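Local atomic coordinates of arsenite methyltransferase (Chlamydomonas reinhardtii, PDB entry 5EVJ), a protein that probably catalyses the stepwise transfer of methyl groups from S-adenosylmethionine to trivalent arsenic, yielding mono-, di- and trimethylated products. Residues F274-I280 with S326-Y332. The protein carries 15 engineered substitutions. Residues are numbered along the deposited sequence; the frame is centred on the assembly and turned at random.
Sequences FKVPGQI and SMVGESY. Engineered in segment 326-332: Tyr332 (natural residue Trp).
Phe274 and Met327 make a Met-aromatic contact where strand 266-274 of the Rossmann-like methyltransferase sheet runs out into a loop and meets the end of helix 322-329. Met327 CB stands almost squarely over the centre of the Phe274 ring, 4.1 Å from the centroid and 9° off the ring normal, a CH-pi contact. From there the methionine chain extends across the ring toward the CD2 corner, with Met327 CG 3.8 Å from Phe274 CD2, and Met327 SD lies obliquely, 4.8 Å from the centroid of the Phe274 ring. The CE1 side of the ring reaches the helix backbone: Phe274 CE1 is 3.6 Å from Met327 O. That carbonyl also accepts a hydrogen bond from Ser331 OG, which comes from above the carbonyl plane. Ser331 CB and the engineered Tyr332, whose OH bonds to Glu194, approach the phenylalanine ring obliquely.

In the following loop, Ile280 CD1 packs 3.7 Å from Ser326 CB. A chi1 of -172° sets Val276 CG1 anti to the backbone N and against Glu330 CB and OE1, the two side chains crossing at about a right angle. The polar part of the contact is built on Glu330. Glu330 OE1 accepts hydrogen bonds from Gln279 NE2 and Ser326 OG on opposite faces of the carboxylate; Ser326 OG lies 2.7 Å from Glu330 OE1. With an alanine here in place of Glu330, the Gln279 amide would probably lose this acceptor and be free to turn, and Val276 CG1 the surface it packs on. The bend at chi2 (-73°) turns the Gln279 amide toward Glu330, bringing NE2 to OE1. Gln279 NE2 donates to Glu330 OE1 over 2.9 Å in a nearly straight bond, the oxygen lying close to the amide plane.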
loop_
_atom_site.group_PDB
_atom_site.type_symbol
_atom_site.label_atom_id
_atom_site.label_comp_id
_atom_site.label_asym_id
_atom_site.label_seq_id
_atom_site.Cartn_x
_atom_site.Cartn_y
_atom_site.Cartn_z
ATOM N N PHE A 274 6.321 0.706 -5.767
ATOM C CA PHE A 274 5.994 0.639 -7.153
ATOM C C PHE A 274 6.857 -0.315 -7.813
ATOM O O PHE A 274 8.075 -0.411 -7.458
ATOM C CB PHE A 274 6.209 1.982 -7.834
ATOM C CG PHE A 274 5.107 2.937 -7.571
ATOM C CD1 PHE A 274 3.983 2.989 -8.432
ATOM C CD2 PHE A 274 5.144 3.766 -6.449
ATOM C CE1 PHE A 274 2.937 3.872 -8.181
ATOM C CE2 PHE A 274 4.118 4.660 -6.213
ATOM C CZ PHE A 274 2.992 4.744 -7.070
ATOM N N LYS A 275 6.270 -0.936 -8.855
ATOM C CA LYS A 275 7.012 -1.861 -9.672
ATOM C C LYS A 275 7.155 -1.321 -11.098
ATOM O O LYS A 275 6.219 -1.272 -11.834
ATOM C CB LYS A 275 6.344 -3.253 -9.621
ATOM C CG LYS A 275 6.902 -4.199 -10.663
ATOM C CD LYS A 275 6.485 -5.655 -10.452
ATOM C CE LYS A 275 6.867 -6.604 -11.656
ATOM N NZ LYS A 275 6.345 -8.037 -11.375
ATOM N N VAL A 276 8.338 -0.961 -11.499
ATOM C CA VAL A 276 8.513 -0.478 -12.880
ATOM C C VAL A 276 9.807 -1.067 -13.378
ATOM O O VAL A 276 10.875 -0.445 -13.301
ATOM C CB VAL A 276 8.479 1.078 -12.970
ATOM C CG1 VAL A 276 8.468 1.481 -14.418
ATOM C CG2 VAL A 276 7.276 1.645 -12.217
ATOM N N PRO A 277 9.735 -2.307 -13.836
ATOM C CA PRO A 277 10.969 -3.086 -14.053
ATOM C C PRO A 277 12.012 -2.351 -14.856
ATOM O O PRO A 277 11.722 -1.788 -15.905
ATOM C CB PRO A 277 10.466 -4.370 -14.804
ATOM C CG PRO A 277 9.048 -4.540 -14.275
ATOM C CD PRO A 277 8.521 -3.092 -14.167
ATOM N N GLY A 278 13.245 -2.399 -14.372
ATOM C CA GLY A 278 14.393 -1.771 -15.074
ATOM C C GLY A 278 14.517 -0.269 -14.808
ATOM O O GLY A 278 15.496 0.305 -15.233
ATOM N N GLN A 279 13.590 0.349 -14.064
ATOM C CA GLN A 279 13.552 1.810 -13.976
ATOM C C GLN A 279 13.841 2.385 -12.599
ATOM O O GLN A 279 14.226 3.551 -12.526
ATOM C CB GLN A 279 12.151 2.338 -14.397
ATOM C CG GLN A 279 11.739 1.995 -15.844
ATOM C CD GLN A 279 12.533 2.835 -16.862
ATOM O OE1 GLN A 279 13.572 2.412 -17.282
ATOM N NE2 GLN A 279 12.095 4.078 -17.165
ATOM N N ILE A 280 13.598 1.626 -11.517
ATOM C CA ILE A 280 13.556 2.224 -10.205
ATOM C C ILE A 280 14.967 2.071 -9.583
ATOM O O ILE A 280 15.499 0.953 -9.527
ATOM C CB ILE A 280 12.469 1.615 -9.262
ATOM C CG1 ILE A 280 11.021 1.695 -9.840
ATOM C CG2 ILE A 280 12.480 2.320 -7.919
ATOM C CD1 ILE A 280 10.665 3.068 -10.407
ATOM N N SER A 326 8.850 7.883 -13.135
ATOM C CA SER A 326 8.371 6.532 -13.405
ATOM C C SER A 326 7.107 6.284 -12.590
ATOM O O SER A 326 6.150 5.663 -13.091
ATOM C CB SER A 326 9.466 5.459 -13.016
ATOM O OG SER A 326 10.524 5.453 -13.972
ATOM N N MET A 327 7.125 6.681 -11.320
ATOM C CA MET A 327 5.994 6.405 -10.471
ATOM C C MET A 327 4.647 7.064 -10.839
ATOM O O MET A 327 3.556 6.541 -10.467
ATOM C CB MET A 327 6.317 6.771 -9.022
ATOM C CG MET A 327 7.517 5.975 -8.461
ATOM S SD MET A 327 8.056 6.411 -6.782
ATOM C CE MET A 327 9.471 5.303 -6.582
ATOM N N VAL A 328 4.726 8.263 -11.452
ATOM C CA VAL A 328 3.534 9.009 -11.792
ATOM C C VAL A 328 3.368 8.895 -13.291
ATOM O O VAL A 328 2.267 8.990 -13.775
ATOM C CB VAL A 328 3.596 10.509 -11.374
ATOM C CG1 VAL A 328 3.893 10.582 -9.877
ATOM C CG2 VAL A 328 4.578 11.321 -12.250
ATOM N N GLY A 329 4.434 8.613 -14.038
ATOM C CA GLY A 329 4.162 8.623 -15.467
ATOM C C GLY A 329 4.350 7.330 -16.228
ATOM O O GLY A 329 4.355 7.378 -17.461
ATOM N N GLU A 330 4.608 6.218 -15.527
ATOM C CA GLU A 330 4.925 4.930 -16.216
ATOM C C GLU A 330 4.199 3.862 -15.462
ATOM O O GLU A 330 4.346 2.729 -15.762
ATOM C CB GLU A 330 6.454 4.585 -16.200
ATOM C CG GLU A 330 7.342 5.267 -17.280
ATOM C CD GLU A 330 8.823 5.476 -16.822
ATOM O OE1 GLU A 330 9.413 4.534 -16.283
ATOM O OE2 GLU A 330 9.421 6.600 -16.950
ATOM N N SER A 331 3.454 4.249 -14.445
ATOM C CA SER A 331 2.626 3.374 -13.668
ATOM C C SER A 331 1.152 3.479 -14.078
ATOM O O SER A 331 0.794 4.075 -15.104
ATOM C CB SER A 331 2.710 3.809 -12.220
ATOM O OG SER A 331 1.992 5.075 -12.024
ATOM N N TYR A 332 0.293 2.950 -13.221
ATOM C CA TYR A 332 -1.147 2.972 -13.469
ATOM C C TYR A 332 -1.668 4.369 -13.316
ATOM O O TYR A 332 -2.806 4.639 -13.690
ATOM C CB TYR A 332 -1.894 2.070 -12.493
ATOM C CG TYR A 332 -1.859 2.514 -11.048
ATOM C CD1 TYR A 332 -0.809 2.124 -10.183
ATOM C CD2 TYR A 332 -2.914 3.264 -10.501
ATOM C CE1 TYR A 332 -0.810 2.475 -8.841
ATOM C CE2 TYR A 332 -2.901 3.616 -9.209
ATOM C CZ TYR A 332 -1.835 3.239 -8.375
ATOM O OH TYR A 332 -1.889 3.624 -7.046
#